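Sister chromatid cohesion protein (Chaetomium thermophilum, PDB 5T8V) probably loads cohesin onto chromatin, as the loader Scc2, of which this chain is the C-terminal, HEAT-repeat part. Local coordinates at residues L1232-L1237 and V1246-K1251; F1286-V1291 and H1295-A1300; E1250-Q1255 and R1277-N1282. All blocks are in the same frame, centred on the assembly; numbering follows the deposited sequence.

From the N-terminal side, contact 1 comes first and closes the tight turn between helix 1231-1240 and helix 1243-1254, folding them into a hairpin. Contact 3 begins where contact 1 ends, sharing Glu1250 and Lys1251, and closes the longer excursion that brings helix 1271-1284 back against the C-terminal end of helix 1243-1254. Contact 2 follows in series, settling the loop after helix 1271-1284 onto the first turns of helix 1291-1319. No contact encloses or crosses another. Helix 1243-1254 is their common support: Leu1249 meets Tyr1288 and Val1253 meets Leu1297, while Phe1286 of contact 2 reaches Met1234 of contact 1 and Leu1252 of contact 3.

Contact 1. Residues L1232-L1237 and V1246-K1251; sequences LFMEVL and VKFLEK
The two short helical segments run nearly antiparallel, at 152° with axes 11.4 Å apart, and their backbones come nearest at Met1234 and Phe1248, whose CA atoms are 8.7 Å from each other. An axis distance this wide is filled by large side chains, chiefly two phenylalanines. The edge of the Phe1248 ring is directed at a face of Phe1233 in an edge-to-face pair with centroids 4.6 Å apart and planes inclined at 50°, well short of a perpendicular T. Phe1248 CE1 makes the nearest approach, over that face toward the rim of the Phe1233 ring, 3.6 Å from CE2, with CZ close behind. Both residues face the other helix, and CG anti to the backbone N in each (chi1 -159° in Phe1233) sets the rings between them. Beside them Met1234 lays its CG 3.7 Å from Phe1248 CE2. Its chain then bends at the SD-CE end, and SD passes 3.6 Å from Leu1249 CD2, the two side chains crossing at about a right angle. Replacing Phe1233 with an alanine would probably leave the Phe1248 edge without its aromatic face and open a gap between the helices. All four residues are buried, for this antiparallel hairpin, familiar from HEAT-repeat folds, is covered by its neighbours. Helix 1200-1213 packs on Phe1233 and Phe1248 through Ala1203, Ile1204 and Ile1207, whereas helix 1291-1319 meets Leu1249 through Glu1293 and Leu1297.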
loop_
_atom_site.group_PDB
_atom_site.type_symbol
_atom_site.label_atom_id
_atom_site.label_comp_id
_atom_site.label_asym_id
_atom_site.label_seq_id
_atom_site.Cartn_x
_atom_site.Cartn_y
_atom_site.Cartn_z
ATOM N N LEU A 1232 -11.471 16.233 -26.064
ATOM C CA LEU A 1232 -12.905 16.103 -25.828
ATOM C C LEU A 1232 -13.612 15.654 -27.098
ATOM O O LEU A 1232 -14.371 14.678 -27.091
ATOM C CB LEU A 1232 -13.494 17.428 -25.335
ATOM C CG LEU A 1232 -13.065 17.996 -23.977
ATOM C CD1 LEU A 1232 -12.852 16.891 -22.947
ATOM C CD2 LEU A 1232 -11.825 18.877 -24.117
ATOM N N PHE A 1233 -13.360 16.355 -28.206
ATOM C CA PHE A 1233 -13.968 16.005 -29.484
ATOM C C PHE A 1233 -13.856 14.508 -29.746
ATOM O O PHE A 1233 -14.863 13.794 -29.819
ATOM C CB PHE A 1233 -13.297 16.810 -30.604
ATOM C CG PHE A 1233 -14.119 16.932 -31.860
ATOM C CD1 PHE A 1233 -15.161 16.058 -32.130
ATOM C CD2 PHE A 1233 -13.840 17.930 -32.777
ATOM C CE1 PHE A 1233 -15.906 16.181 -33.286
ATOM C CE2 PHE A 1233 -14.583 18.058 -33.937
ATOM C CZ PHE A 1233 -15.616 17.182 -34.190
ATOM N N MET A 1234 -12.624 14.011 -29.870
ATOM C CA MET A 1234 -12.434 12.594 -30.153
ATOM C C MET A 1234 -13.049 11.717 -29.074
ATOM O O MET A 1234 -13.543 10.624 -29.374
ATOM C CB MET A 1234 -10.947 12.286 -30.308
ATOM C CG MET A 1234 -10.360 12.800 -31.613
ATOM S SD MET A 1234 -8.884 11.909 -32.131
ATOM C CE MET A 1234 -9.559 10.290 -32.479
ATOM N N GLU A 1235 -13.041 12.173 -27.818
ATOM C CA GLU A 1235 -13.683 11.390 -26.768
ATOM C C GLU A 1235 -15.155 11.175 -27.087
ATOM O O GLU A 1235 -15.677 10.064 -26.936
ATOM C CB GLU A 1235 -13.517 12.074 -25.412
ATOM C CG GLU A 1235 -13.945 11.206 -24.239
ATOM C CD GLU A 1235 -13.447 11.728 -22.905
ATOM O OE1 GLU A 1235 -14.115 12.605 -22.319
ATOM O OE2 GLU A 1235 -12.380 11.264 -22.448
ATOM N N VAL A 1236 -15.837 12.223 -27.556
ATOM C CA VAL A 1236 -17.230 12.077 -27.967
ATOM C C VAL A 1236 -17.336 11.115 -29.140
ATOM O O VAL A 1236 -18.316 10.368 -29.255
ATOM C CB VAL A 1236 -17.829 13.457 -28.302
ATOM C CG1 VAL A 1236 -19.254 13.317 -28.831
ATOM C CG2 VAL A 1236 -17.808 14.349 -27.070
ATOM N N LEU A 1237 -16.338 11.109 -30.024
ATOM C CA LEU A 1237 -16.321 10.167 -31.135
ATOM C C LEU A 1237 -15.994 8.747 -30.698
ATOM O O LEU A 1237 -15.949 7.853 -31.550
ATOM C CB LEU A 1237 -15.318 10.629 -32.196
ATOM C CG LEU A 1237 -15.857 11.599 -33.251
ATOM C CD1 LEU A 1237 -16.775 10.872 -34.216
ATOM C CD2 LEU A 1237 -16.585 12.774 -32.607
ATOM N N VAL A 1246 -12.124 7.126 -37.780
ATOM C CA VAL A 1246 -10.992 7.129 -38.707
ATOM C C VAL A 1246 -11.077 8.333 -39.636
ATOM O O VAL A 1246 -10.160 9.162 -39.701
ATOM C CB VAL A 1246 -10.945 5.816 -39.511
ATOM C CG1 VAL A 1246 -9.923 5.905 -40.650
ATOM C CG2 VAL A 1246 -10.610 4.649 -38.603
ATOM N N LYS A 1247 -12.186 8.446 -40.368
ATOM C CA LYS A 1247 -12.307 9.513 -41.354
ATOM C C LYS A 1247 -12.062 10.875 -40.723
ATOM O O LYS A 1247 -11.414 11.738 -41.327
ATOM C CB LYS A 1247 -13.684 9.468 -42.020
ATOM C CG LYS A 1247 -13.839 10.433 -43.193
ATOM C CD LYS A 1247 -12.829 10.146 -44.303
ATOM C CE LYS A 1247 -13.029 11.059 -45.499
ATOM N NZ LYS A 1247 -12.786 12.489 -45.158
ATOM N N PHE A 1248 -12.560 11.087 -39.502
ATOM C CA PHE A 1248 -12.305 12.349 -38.818
ATOM C C PHE A 1248 -10.812 12.649 -38.805
ATOM O O PHE A 1248 -10.369 13.703 -39.275
ATOM C CB PHE A 1248 -12.865 12.309 -37.395
ATOM C CG PHE A 1248 -12.487 13.503 -36.567
ATOM C CD1 PHE A 1248 -13.067 14.737 -36.804
ATOM C CD2 PHE A 1248 -11.550 13.390 -35.553
ATOM C CE1 PHE A 1248 -12.719 15.839 -36.045
ATOM C CE2 PHE A 1248 -11.199 14.487 -34.790
ATOM C CZ PHE A 1248 -11.783 15.714 -35.037
ATOM N N LEU A 1249 -10.018 11.711 -38.284
ATOM C CA LEU A 1249 -8.568 11.848 -38.352
ATOM C C LEU A 1249 -8.127 12.184 -39.770
ATOM O O LEU A 1249 -7.410 13.165 -39.998
ATOM C CB LEU A 1249 -7.895 10.561 -37.868
ATOM C CG LEU A 1249 -8.132 10.169 -36.409
ATOM C CD1 LEU A 1249 -7.474 8.831 -36.111
ATOM C CD2 LEU A 1249 -7.611 11.244 -35.464
ATOM N N GLU A 1250 -8.570 11.389 -40.746
ATOM C CA GLU A 1250 -8.209 11.668 -42.129
ATOM C C GLU A 1250 -8.599 13.089 -42.511
ATOM O O GLU A 1250 -7.801 13.819 -43.112
ATOM C CB GLU A 1250 -8.866 10.651 -43.059
ATOM C CG GLU A 1250 -8.313 9.244 -42.898
ATOM C CD GLU A 1250 -8.898 8.267 -43.897
ATOM O OE1 GLU A 1250 -9.975 8.559 -44.458
ATOM O OE2 GLU A 1250 -8.276 7.207 -44.123
ATOM N N LYS A 1251 -9.811 13.515 -42.142
ATOM C CA LYS A 1251 -10.229 14.875 -42.456
ATOM C C LYS A 1251 -9.259 15.890 -41.864
ATOM O O LYS A 1251 -8.885 16.863 -42.531
ATOM C CB LYS A 1251 -11.653 15.122 -41.954
ATOM C CG LYS A 1251 -12.209 16.513 -42.276
ATOM C CD LYS A 1251 -12.016 16.912 -43.742
ATOM C CE LYS A 1251 -12.657 15.921 -44.711
ATOM N NZ LYS A 1251 -14.144 15.885 -44.597
#

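Contact 2. Residues F1286-V1291 and H1295-A1300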
loop_
_atom_site.group_PDB
_atom_site.type_symbol
_atom_site.label_atom_id
_atom_site.label_comp_id
_atom_site.label_asym_id
_atom_site.label_seq_id
_atom_site.Cartn_x
_atom_site.Cartn_y
_atom_site.Cartn_z
ATOM N N PHE A 1286 -3.153 11.734 -28.746
ATOM C CA PHE A 1286 -4.596 11.607 -28.921
ATOM C C PHE A 1286 -5.204 10.442 -28.148
ATOM O O PHE A 1286 -6.430 10.354 -28.025
ATOM C CB PHE A 1286 -4.930 11.439 -30.411
ATOM C CG PHE A 1286 -5.599 12.635 -31.044
ATOM C CD1 PHE A 1286 -6.512 13.407 -30.343
ATOM C CD2 PHE A 1286 -5.317 12.975 -32.357
ATOM C CE1 PHE A 1286 -7.120 14.500 -30.937
ATOM C CE2 PHE A 1286 -5.923 14.064 -32.955
ATOM C CZ PHE A 1286 -6.827 14.827 -32.244
ATOM N N GLU A 1287 -4.374 9.539 -27.627
ATOM C CA GLU A 1287 -4.861 8.321 -26.983
ATOM C C GLU A 1287 -5.730 7.515 -27.952
ATOM O O GLU A 1287 -6.918 7.275 -27.722
ATOM C CB GLU A 1287 -5.627 8.645 -25.693
ATOM C CG GLU A 1287 -4.750 8.888 -24.475
ATOM C CD GLU A 1287 -4.029 7.636 -24.013
ATOM O OE1 GLU A 1287 -3.077 7.202 -24.698
ATOM O OE2 GLU A 1287 -4.419 7.077 -22.966
ATOM N N TYR A 1288 -5.109 7.104 -29.054
ATOM C CA TYR A 1288 -5.798 6.286 -30.042
ATOM C C TYR A 1288 -6.186 4.945 -29.428
ATOM O O TYR A 1288 -5.482 4.401 -28.573
ATOM C CB TYR A 1288 -4.909 6.075 -31.269
ATOM C CG TYR A 1288 -4.429 7.364 -31.902
ATOM C CD1 TYR A 1288 -5.178 7.999 -32.883
ATOM C CD2 TYR A 1288 -3.227 7.944 -31.517
ATOM C CE1 TYR A 1288 -4.743 9.177 -33.463
ATOM C CE2 TYR A 1288 -2.784 9.120 -32.089
ATOM C CZ TYR A 1288 -3.544 9.732 -33.063
ATOM O OH TYR A 1288 -3.107 10.905 -33.636
ATOM N N VAL A 1289 -7.323 4.408 -29.875
ATOM C CA VAL A 1289 -7.891 3.196 -29.294
ATOM C C VAL A 1289 -7.760 1.990 -30.212
ATOM O O VAL A 1289 -8.146 0.881 -29.816
ATOM C CB VAL A 1289 -9.363 3.413 -28.888
ATOM C CG1 VAL A 1289 -10.283 3.461 -30.109
ATOM C CG2 VAL A 1289 -9.818 2.349 -27.886
ATOM N N THR A 1290 -7.220 2.160 -31.418
ATOM C CA THR A 1290 -6.934 1.035 -32.299
ATOM C C THR A 1290 -5.672 1.343 -33.089
ATOM O O THR A 1290 -5.334 2.507 -33.314
ATOM C CB THR A 1290 -8.085 0.737 -33.271
ATOM O OG1 THR A 1290 -8.328 1.882 -34.096
ATOM C CG2 THR A 1290 -9.357 0.373 -32.521
ATOM N N VAL A 1291 -4.974 0.285 -33.507
ATOM C CA VAL A 1291 -3.832 0.469 -34.396
ATOM C C VAL A 1291 -4.280 0.719 -35.830
ATOM O O VAL A 1291 -3.486 1.207 -36.643
ATOM C CB VAL A 1291 -2.874 -0.734 -34.353
ATOM C CG1 VAL A 1291 -2.342 -0.941 -32.942
ATOM C CG2 VAL A 1291 -3.556 -1.990 -34.863
ATOM N N HIS A 1295 -2.857 3.715 -37.940
ATOM C CA HIS A 1295 -2.217 3.247 -39.167
ATOM C C HIS A 1295 -2.788 3.964 -40.383
ATOM O O HIS A 1295 -2.042 4.406 -41.263
ATOM C CB HIS A 1295 -2.382 1.732 -39.307
ATOM C CG HIS A 1295 -1.736 1.167 -40.534
ATOM N ND1 HIS A 1295 -0.381 1.257 -40.769
ATOM C CD2 HIS A 1295 -2.259 0.506 -41.594
ATOM C CE1 HIS A 1295 -0.096 0.675 -41.921
ATOM N NE2 HIS A 1295 -1.218 0.212 -42.442
ATOM N N SER A 1296 -4.115 4.087 -40.451
ATOM C CA SER A 1296 -4.728 4.850 -41.532
ATOM C C SER A 1296 -4.370 6.326 -41.436
ATOM O O SER A 1296 -4.285 7.011 -42.463
ATOM C CB SER A 1296 -6.246 4.668 -41.507
ATOM O OG SER A 1296 -6.595 3.300 -41.639
ATOM N N LEU A 1297 -4.150 6.827 -40.220
ATOM C CA LEU A 1297 -3.759 8.221 -40.042
ATOM C C LEU A 1297 -2.378 8.476 -40.632
ATOM O O LEU A 1297 -2.205 9.358 -41.480
ATOM C CB LEU A 1297 -3.792 8.583 -38.555
ATOM C CG LEU A 1297 -3.224 9.953 -38.170
ATOM C CD1 LEU A 1297 -3.941 11.070 -38.910
ATOM C CD2 LEU A 1297 -3.316 10.161 -36.665
ATOM N N VAL A 1298 -1.376 7.709 -40.193
ATOM C CA VAL A 1298 -0.030 7.876 -40.731
ATOM C C VAL A 1298 -0.007 7.545 -42.215
ATOM O O VAL A 1298 0.834 8.057 -42.962
ATOM C CB VAL A 1298 0.984 7.017 -39.945
ATOM C CG1 VAL A 1298 0.957 7.379 -38.464
ATOM C CG2 VAL A 1298 0.711 5.532 -40.143
ATOM N N ALA A 1299 -0.921 6.683 -42.667
ATOM C CA ALA A 1299 -1.047 6.428 -44.097
ATOM C C ALA A 1299 -1.503 7.683 -44.830
ATOM O O ALA A 1299 -0.984 8.008 -45.905
ATOM C CB ALA A 1299 -2.022 5.276 -44.341
ATOM N N ALA A 1300 -2.467 8.406 -44.258
ATOM C CA ALA A 1300 -2.938 9.636 -44.883
ATOM C C ALA A 1300 -1.875 10.726 -44.828
ATOM O O ALA A 1300 -1.758 11.534 -45.758
ATOM C CB ALA A 1300 -4.223 10.109 -44.206
#
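The contact is a capped helix start: Val1291 bonds to His1295 within the first turn of helix 1291-1319, and Tyr1288 of the preceding loop packs on Leu1297. Thr1290 holds the N-cap position, and its OG1 accepts a hydrogen bond from the backbone N of Glu1293. Two residues on, His1295 N donates to Val1291 O over 2.9 Å, an i to i+4 bond. It is moderately bent, with an N-H...O angle of 142°, and the donor lies above the plane of the Val1291 carbonyl, tilted 38° out of it. The apolar part of the contact is made by a single methyl. Leu1297 CG stands anti to its backbone N (chi1 172°), which turns the branch toward the preceding loop, and CD2 lies beside the phenol end of Tyr1288, 3.6 Å from CZ; the two side chains cross at about a right angle. Within the loop, Phe1286 CB rests over one face of the Tyr1288 ring, 3.4 Å above its plane and toward the rim, while the tyrosine hydroxyl lies in plane at the edge of the Phe1286 ring. That hydroxyl is bonded to Leu1283 O, near the end of helix 1271-1284. Leu1249 of helix 1243-1254 touches both aromatic side chains. Tyr1288 is therefore used in two ways: its ring carbons join the hydrophobic core, and its buried OH donates to a main-chain carbonyl of the preceding helix. The Thr1290 cap likewise supplies an acceptor to an N-H of the first turn, where a helix has no earlier carbonyl to offer.

Contact 3. Residues E1250-Q1255 and R1277-N1282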
loop_
_atom_site.group_PDB
_atom_site.type_symbol
_atom_site.label_atom_id
_atom_site.label_comp_id
_atom_site.label_asym_id
_atom_site.label_seq_id
_atom_site.Cartn_x
_atom_site.Cartn_y
_atom_site.Cartn_z
ATOM N N GLU A 1250 -8.570 11.389 -40.746
ATOM C CA GLU A 1250 -8.209 11.668 -42.129
ATOM C C GLU A 1250 -8.599 13.089 -42.511
ATOM O O GLU A 1250 -7.801 13.819 -43.112
ATOM C CB GLU A 1250 -8.866 10.651 -43.059
ATOM C CG GLU A 1250 -8.313 9.244 -42.898
ATOM C CD GLU A 1250 -8.898 8.267 -43.897
ATOM O OE1 GLU A 1250 -9.975 8.559 -44.458
ATOM O OE2 GLU A 1250 -8.276 7.207 -44.123
ATOM N N LYS A 1251 -9.811 13.515 -42.142
ATOM C CA LYS A 1251 -10.229 14.875 -42.456
ATOM C C LYS A 1251 -9.259 15.890 -41.864
ATOM O O LYS A 1251 -8.885 16.863 -42.531
ATOM C CB LYS A 1251 -11.653 15.122 -41.954
ATOM C CG LYS A 1251 -12.209 16.513 -42.276
ATOM C CD LYS A 1251 -12.016 16.912 -43.742
ATOM C CE LYS A 1251 -12.657 15.921 -44.711
ATOM N NZ LYS A 1251 -14.144 15.885 -44.597
ATOM N N LEU A 1252 -8.827 15.673 -40.618
ATOM C CA LEU A 1252 -7.791 16.525 -40.043
ATOM C C LEU A 1252 -6.609 16.635 -40.992
ATOM O O LEU A 1252 -6.187 17.738 -41.358
ATOM C CB LEU A 1252 -7.340 15.976 -38.688
ATOM C CG LEU A 1252 -8.187 16.333 -37.469
ATOM C CD1 LEU A 1252 -7.847 15.415 -36.306
ATOM C CD2 LEU A 1252 -7.955 17.783 -37.089
ATOM N N VAL A 1253 -6.076 15.488 -41.424
ATOM C CA VAL A 1253 -4.963 15.497 -42.369
ATOM C C VAL A 1253 -5.338 16.287 -43.615
ATOM O O VAL A 1253 -4.548 17.095 -44.118
ATOM C CB VAL A 1253 -4.545 14.054 -42.715
ATOM C CG1 VAL A 1253 -3.405 14.050 -43.728
ATOM C CG2 VAL A 1253 -4.138 13.300 -41.456
ATOM N N SER A 1254 -6.555 16.079 -44.123
ATOM C CA SER A 1254 -6.972 16.771 -45.337
ATOM C C SER A 1254 -7.059 18.273 -45.116
ATOM O O SER A 1254 -6.890 19.050 -46.062
ATOM C CB SER A 1254 -8.313 16.220 -45.820
ATOM O OG SER A 1254 -8.193 14.856 -46.191
ATOM N N GLN A 1255 -7.313 18.704 -43.879
ATOM C CA GLN A 1255 -7.349 20.130 -43.583
ATOM C C GLN A 1255 -5.964 20.760 -43.588
ATOM O O GLN A 1255 -5.864 21.989 -43.498
ATOM C CB GLN A 1255 -8.022 20.365 -42.229
ATOM C CG GLN A 1255 -9.543 20.279 -42.268
ATOM C CD GLN A 1255 -10.189 21.583 -42.694
ATOM O OE1 GLN A 1255 -9.885 22.646 -42.152
ATOM N NE2 GLN A 1255 -11.086 21.510 -43.670
ATOM N N ARG A 1277 -0.065 23.730 -37.783
ATOM C CA ARG A 1277 0.604 23.401 -36.530
ATOM C C ARG A 1277 -0.410 23.016 -35.462
ATOM O O ARG A 1277 -0.244 22.012 -34.755
ATOM C CB ARG A 1277 1.447 24.587 -36.061
ATOM C CG ARG A 1277 2.179 24.334 -34.752
ATOM C CD ARG A 1277 2.939 25.560 -34.287
ATOM N NE ARG A 1277 3.904 25.225 -33.243
ATOM C CZ ARG A 1277 4.793 26.074 -32.741
ATOM N NH1 ARG A 1277 4.851 27.325 -33.182
ATOM N NH2 ARG A 1277 5.632 25.670 -31.797
ATOM N N PHE A 1278 -1.476 23.810 -35.334
ATOM C CA PHE A 1278 -2.479 23.535 -34.314
ATOM C C PHE A 1278 -3.023 22.119 -34.436
ATOM O O PHE A 1278 -3.214 21.435 -33.423
ATOM C CB PHE A 1278 -3.623 24.547 -34.397
ATOM C CG PHE A 1278 -4.820 24.169 -33.568
ATOM C CD1 PHE A 1278 -4.815 24.351 -32.197
ATOM C CD2 PHE A 1278 -5.948 23.625 -34.160
ATOM C CE1 PHE A 1278 -5.911 23.998 -31.432
ATOM C CE2 PHE A 1278 -7.045 23.272 -33.403
ATOM C CZ PHE A 1278 -7.027 23.459 -32.037
ATOM N N ILE A 1279 -3.274 21.649 -35.663
ATOM C CA ILE A 1279 -3.934 20.356 -35.834
ATOM C C ILE A 1279 -2.958 19.208 -36.065
ATOM O O ILE A 1279 -3.399 18.056 -36.157
ATOM C CB ILE A 1279 -4.988 20.394 -36.961
ATOM C CG1 ILE A 1279 -4.356 20.696 -38.320
ATOM C CG2 ILE A 1279 -6.066 21.419 -36.631
ATOM C CD1 ILE A 1279 -5.352 20.609 -39.470
ATOM N N ILE A 1280 -1.655 19.471 -36.156
ATOM C CA ILE A 1280 -0.684 18.375 -36.112
ATOM C C ILE A 1280 -0.227 18.117 -34.682
ATOM O O ILE A 1280 -0.032 16.963 -34.280
ATOM C CB ILE A 1280 0.517 18.647 -37.047
ATOM C CG1 ILE A 1280 1.331 19.853 -36.576
ATOM C CG2 ILE A 1280 0.056 18.835 -38.484
ATOM C CD1 ILE A 1280 2.580 19.475 -35.805
ATOM N N GLU A 1281 -0.072 19.183 -33.890
ATOM C CA GLU A 1281 0.224 19.001 -32.475
ATOM C C GLU A 1281 -0.874 18.204 -31.780
ATOM O O GLU A 1281 -0.619 17.556 -30.758
ATOM C CB GLU A 1281 0.415 20.360 -31.803
ATOM C CG GLU A 1281 1.674 21.090 -32.237
ATOM C CD GLU A 1281 1.755 22.499 -31.679
ATOM O OE1 GLU A 1281 0.736 23.218 -31.722
ATOM O OE2 GLU A 1281 2.838 22.885 -31.193
ATOM N N ASN A 1282 -2.098 18.237 -32.316
ATOM C CA ASN A 1282 -3.148 17.355 -31.814
ATOM C C ASN A 1282 -2.901 15.914 -32.240
ATOM O O ASN A 1282 -3.148 14.981 -31.468
ATOM C CB ASN A 1282 -4.519 17.820 -32.307
ATOM C CG ASN A 1282 -5.060 18.996 -31.519
ATOM O OD1 ASN A 1282 -5.488 18.847 -30.376
ATOM N ND2 ASN A 1282 -5.062 20.172 -32.135
#
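Ile1279 reaches Leu1252 and Gln1255 through its torsions: CG1 is held between the backbone N and the carbonyl carbon (chi1 63°), and an extended chi2 of 175° carries CD1 to the opposing helix end. There CD1 lies 3.8 Å from Gln1255 CB and comes near the backbone carbonyl Leu1252 O, at 3.5 Å. On the other side, Leu1252 brings CD2 obliquely to the branch point of the isoleucine, 4.0 Å from Ile1279 CB and scarcely farther from CG2. This is antiparallel helix-on-helix packing, as between the antiparallel helices of an alpha solenoid of HEAT type, and it is close: Leu1252 and Ile1279 have their CA atoms only 6.9 Å apart. Helix 1200-1213 covers the pair, with Ile1204 touching both side chains. Gln1255 contributes its aliphatic base to the packing, while its OE1 is hydrogen-bonded to Tyr1275 OH. One turn on from Phe1278, Asn1282 sets ND2 3.7 Å above the centre of the Phe1278 ring, and its OD1 accepts a hydrogen bond from Leu1230 N.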